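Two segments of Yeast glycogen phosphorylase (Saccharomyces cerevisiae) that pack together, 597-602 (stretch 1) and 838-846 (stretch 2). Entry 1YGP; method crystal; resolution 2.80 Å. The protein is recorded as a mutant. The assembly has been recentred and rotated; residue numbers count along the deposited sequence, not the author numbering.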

ATOM      1  N   LEU A 597      30.143 -22.956  26.668  1.00 35.42           N
ATOM      2  CA  LEU A 597      28.729 -23.060  26.314  1.00 31.47           C
ATOM      3  C   LEU A 597      28.045 -24.394  26.634  1.00 30.93           C
ATOM      4  O   LEU A 597      26.936 -24.392  27.159  1.00 27.30           O
ATOM      5  CB  LEU A 597      28.624 -22.772  24.849  1.00 30.69           C
ATOM      6  CG  LEU A 597      27.356 -22.232  24.294  1.00 28.08           C
ATOM      7  CD1 LEU A 597      27.093 -20.876  24.907  1.00 32.95           C
ATOM      8  CD2 LEU A 597      27.492 -22.094  22.788  1.00 30.54           C
ATOM      9  N   ASP A 598      28.671 -25.561  26.397  1.00 30.88           N
ATOM     10  CA  ASP A 598      28.062 -26.853  26.736  1.00 28.96           C
ATOM     11  C   ASP A 598      27.841 -27.013  28.231  1.00 29.76           C
ATOM     12  O   ASP A 598      27.061 -27.860  28.654  1.00 30.60           O
ATOM     13  CB  ASP A 598      28.923 -28.037  26.274  1.00 26.16           C
ATOM     14  CG  ASP A 598      28.192 -29.387  26.195  1.00 29.74           C
ATOM     15  OD1 ASP A 598      26.979 -29.406  25.980  1.00 34.67           O
ATOM     16  OD2 ASP A 598      28.833 -30.433  26.342  1.00 31.09           O
ATOM     17  N   ASP A 599      28.507 -26.224  29.069  1.00 29.27           N
ATOM     18  CA  ASP A 599      28.285 -26.296  30.487  1.00 27.82           C
ATOM     19  C   ASP A 599      27.530 -25.038  30.915  1.00 26.13           C
ATOM     20  O   ASP A 599      27.393 -24.774  32.117  1.00 27.83           O
ATOM     21  CB  ASP A 599      29.654 -26.431  31.147  1.00 32.26           C
ATOM     22  CG  ASP A 599      29.629 -26.652  32.658  1.00 37.85           C
ATOM     23  OD1 ASP A 599      29.050 -27.642  33.121  1.00 36.91           O
ATOM     24  OD2 ASP A 599      30.187 -25.813  33.368  1.00 41.31           O
ATOM     25  N   THR A 600      26.977 -24.256  29.992  1.00 23.92           N
ATOM     26  CA  THR A 600      26.220 -23.077  30.365  1.00 25.61           C
ATOM     27  C   THR A 600      24.740 -23.441  30.295  1.00 26.59           C
ATOM     28  O   THR A 600      24.245 -23.783  29.218  1.00 31.13           O
ATOM     29  CB  THR A 600      26.496 -21.928  29.400  1.00 24.34           C
ATOM     30  OG1 THR A 600      27.899 -21.718  29.309  1.00 29.51           O
ATOM     31  CG2 THR A 600      25.853 -20.662  29.902  1.00 22.62           C
ATOM     32  N   LEU A 601      23.991 -23.405  31.399  1.00 24.66           N
ATOM     33  CA  LEU A 601      22.569 -23.717  31.341  1.00 22.23           C
ATOM     34  C   LEU A 601      21.856 -22.475  30.836  1.00 21.61           C
ATOM     35  O   LEU A 601      22.011 -21.365  31.367  1.00 22.53           O
ATOM     36  CB  LEU A 601      21.971 -24.067  32.710  1.00 19.78           C
ATOM     37  CG  LEU A 601      20.473 -24.373  32.801  1.00 17.36           C
ATOM     38  CD1 LEU A 601      20.194 -25.843  32.561  1.00 17.38           C
ATOM     39  CD2 LEU A 601      19.988 -24.053  34.197  1.00 20.33           C
ATOM     40  N   PHE A 602      21.125 -22.679  29.753  1.00 17.81           N
ATOM     41  CA  PHE A 602      20.285 -21.649  29.202  1.00 16.59           C
ATOM     42  C   PHE A 602      18.905 -21.816  29.833  1.00 14.19           C
ATOM     43  O   PHE A 602      18.216 -22.834  29.692  1.00 15.11           O
ATOM     44  CB  PHE A 602      20.296 -21.826  27.694  1.00 13.10           C
ATOM     45  CG  PHE A 602      21.509 -21.172  27.015  1.00 17.74           C
ATOM     46  CD1 PHE A 602      22.796 -21.237  27.563  1.00 19.11           C
ATOM     47  CD2 PHE A 602      21.330 -20.502  25.800  1.00 16.83           C
ATOM     48  CE1 PHE A 602      23.872 -20.641  26.900  1.00 16.08           C
ATOM     49  CE2 PHE A 602      22.414 -19.914  25.150  1.00 11.65           C
ATOM     50  CZ  PHE A 602      23.681 -19.983  25.697  1.00  7.81           C
ATOM     51  N   PHE A 838      21.856 -30.850  35.710  1.00 26.04           N
ATOM     52  CA  PHE A 838      22.419 -30.464  34.430  1.00 25.83           C
ATOM     53  C   PHE A 838      23.936 -30.477  34.391  1.00 26.25           C
ATOM     54  O   PHE A 838      24.527 -31.066  33.489  1.00 27.28           O
ATOM     55  CB  PHE A 838      21.902 -29.049  34.045  1.00 25.23           C
ATOM     56  CG  PHE A 838      22.540 -28.440  32.794  1.00 21.37           C
ATOM     57  CD1 PHE A 838      22.112 -28.817  31.529  1.00 19.50           C
ATOM     58  CD2 PHE A 838      23.576 -27.508  32.921  1.00 23.75           C
ATOM     59  CE1 PHE A 838      22.723 -28.264  30.409  1.00 21.48           C
ATOM     60  CE2 PHE A 838      24.182 -26.960  31.791  1.00 23.47           C
ATOM     61  CZ  PHE A 838      23.756 -27.337  30.529  1.00 19.50           C
ATOM     62  N   HIS A 839      24.600 -29.812  35.331  1.00 26.56           N
ATOM     63  CA  HIS A 839      26.042 -29.709  35.200  1.00 28.54           C
ATOM     64  C   HIS A 839      26.750 -30.995  35.598  1.00 31.19           C
ATOM     65  O   HIS A 839      27.617 -31.492  34.881  1.00 34.18           O
ATOM     66  CB  HIS A 839      26.569 -28.550  36.052  1.00 24.78           C
ATOM     67  CG  HIS A 839      26.156 -27.162  35.591  1.00 24.44           C
ATOM     68  ND1 HIS A 839      26.680 -26.383  34.653  1.00 24.16           N
ATOM     69  CD2 HIS A 839      25.130 -26.446  36.164  1.00 30.04           C
ATOM     70  CE1 HIS A 839      26.031 -25.243  34.649  1.00 26.90           C
ATOM     71  NE2 HIS A 839      25.099 -25.288  35.563  1.00 29.47           N
ATOM     72  N   ASN A 840      26.313 -31.603  36.691  1.00 33.84           N
ATOM     73  CA  ASN A 840      27.052 -32.711  37.234  1.00 36.90           C
ATOM     74  C   ASN A 840      26.587 -34.051  36.753  1.00 38.81           C
ATOM     75  O   ASN A 840      27.373 -34.996  36.796  1.00 42.49           O
ATOM     76  CB  ASN A 840      26.980 -32.696  38.732  1.00 43.22           C
ATOM     77  CG  ASN A 840      27.494 -31.391  39.311  1.00 50.83           C
ATOM     78  OD1 ASN A 840      28.404 -30.735  38.803  1.00 52.13           O
ATOM     79  ND2 ASN A 840      26.886 -30.944  40.400  1.00 57.96           N
ATOM     80  N   GLN A 841      25.344 -34.228  36.325  1.00 39.37           N
ATOM     81  CA  GLN A 841      24.964 -35.529  35.809  1.00 41.11           C
ATOM     82  C   GLN A 841      24.080 -35.459  34.573  1.00 37.85           C
ATOM     83  O   GLN A 841      22.951 -35.957  34.469  1.00 37.93           O
ATOM     84  CB  GLN A 841      24.305 -36.349  36.939  1.00 43.40           C
ATOM     85  CG  GLN A 841      23.273 -35.757  37.875  1.00 50.38           C
ATOM     86  CD  GLN A 841      22.913 -36.719  39.009  1.00 56.26           C
ATOM     87  OE1 GLN A 841      23.327 -37.876  39.059  1.00 58.77           O
ATOM     88  NE2 GLN A 841      22.117 -36.324  39.992  1.00 57.98           N
ATOM     89  N   ARG A 842      24.736 -34.896  33.560  1.00 32.77           N
ATOM     90  CA  ARG A 842      24.155 -34.687  32.257  1.00 29.97           C
ATOM     91  C   ARG A 842      23.587 -35.946  31.620  1.00 33.30           C
ATOM     92  O   ARG A 842      22.590 -35.819  30.910  1.00 35.10           O
ATOM     93  CB  ARG A 842      25.205 -34.079  31.374  1.00 24.49           C
ATOM     94  CG  ARG A 842      24.723 -33.584  30.024  1.00 29.21           C
ATOM     95  CD  ARG A 842      23.807 -32.362  30.087  1.00 33.11           C
ATOM     96  NE  ARG A 842      24.462 -31.218  30.695  1.00 31.71           N
ATOM     97  CZ  ARG A 842      25.398 -30.503  30.067  1.00 31.57           C
ATOM     98  NH1 ARG A 842      25.800 -30.773  28.811  1.00 26.26           N
ATOM     99  NH2 ARG A 842      25.963 -29.520  30.762  1.00 29.85           N
ATOM    100  N   SER A 843      24.086 -37.177  31.801  1.00 34.93           N
ATOM    101  CA  SER A 843      23.409 -38.345  31.227  1.00 34.54           C
ATOM    102  C   SER A 843      21.997 -38.554  31.756  1.00 32.15           C
ATOM    103  O   SER A 843      21.125 -39.020  31.023  1.00 32.94           O
ATOM    104  CB  SER A 843      24.213 -39.597  31.488  1.00 35.56           C
ATOM    105  OG  SER A 843      25.436 -39.466  30.773  1.00 45.05           O
ATOM    106  N   GLU A 844      21.756 -38.157  33.008  1.00 29.51           N
ATOM    107  CA  GLU A 844      20.432 -38.190  33.601  1.00 26.78           C
ATOM    108  C   GLU A 844      19.615 -37.055  32.965  1.00 25.34           C
ATOM    109  O   GLU A 844      18.476 -37.269  32.558  1.00 24.20           O
ATOM    110  CB  GLU A 844      20.559 -37.980  35.101  1.00 24.87           C
ATOM    111  N   TRP A 845      20.189 -35.858  32.784  1.00 24.74           N
ATOM    112  CA  TRP A 845      19.537 -34.724  32.133  1.00 24.05           C
ATOM    113  C   TRP A 845      19.077 -35.051  30.707  1.00 25.61           C
ATOM    114  O   TRP A 845      17.938 -34.797  30.297  1.00 25.58           O
ATOM    115  CB  TRP A 845      20.507 -33.558  32.090  1.00 18.84           C
ATOM    116  CG  TRP A 845      19.841 -32.264  31.680  1.00 22.57           C
ATOM    117  CD1 TRP A 845      19.826 -31.879  30.371  1.00 20.14           C
ATOM    118  CD2 TRP A 845      19.212 -31.369  32.513  1.00 23.31           C
ATOM    119  NE1 TRP A 845      19.189 -30.740  30.364  1.00 25.86           N
ATOM    120  CE2 TRP A 845      18.805 -30.392  31.601  1.00 24.85           C
ATOM    121  CE3 TRP A 845      18.917 -31.219  33.862  1.00 18.77           C
ATOM    122  CZ2 TRP A 845      18.108 -29.256  32.015  1.00 25.06           C
ATOM    123  CZ3 TRP A 845      18.217 -30.087  34.289  1.00 25.30           C
ATOM    124  CH2 TRP A 845      17.817 -29.112  33.374  1.00 29.12           C
ATOM    125  N   LEU A 846      19.977 -35.643  29.930  1.00 25.76           N
ATOM    126  CA  LEU A 846      19.722 -36.033  28.557  1.00 25.19           C
ATOM    127  C   LEU A 846      18.641 -37.102  28.426  1.00 25.18           C
ATOM    128  O   LEU A 846      17.872 -37.119  27.462  1.00 26.16           O
ATOM    129  CB  LEU A 846      21.066 -36.480  27.979  1.00 24.99           C
ATOM    130  CG  LEU A 846      21.892 -35.495  27.082  1.00 26.41           C
ATOM    131  CD1 LEU A 846      21.567 -34.028  27.325  1.00 19.45           C
ATOM    132  CD2 LEU A 846      23.358 -35.744  27.376  1.00 25.60           C
TER

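This is a small, mixed contact in which a turn leading into a strand offers a backbone carbonyl and two carboxylates to the side chains of two helical segments, beside a compact apolar patch. The two stretches bury 340 Å² in all, and the backbones come nearest at Asp 599 and His 839, whose CA atoms lie 6.2 Å apart. The turn is held by its own bond, Thr 600 N to Leu 597 O at 2.8 Å.

Arg 842 does most of the polar work. Its NE donates to Phe 838 O (2.8 Å), a tie across the break between the helices that anchors the guanidinium in place. Arg 842 NH2 then donates to Asp 598 O at 2.9 Å, in the guanidinium plane where its hydrogens lie. Arg 842 NH1 adds a weak bond to Asp 598 O (3.2 Å) and another weak one to Asp 598 OD1 (3.4 Å), the latter part of a salt bridge between the two side chains.

His 839 ND1 donates to Asp 599 OD1 at 3.1 Å with a nearly straight angle of 163°. Asp 599 O is equally close to His 839 ND1, 3.1 Å, but poorly angled for a bond.

The apolar part centres on Leu 601. Its CD1 sits over one face of the Phe 838 ring, 3.7 Å from the centroid in a CH-pi contact, and also reaches Trp 845 CZ2 at 4.0 Å.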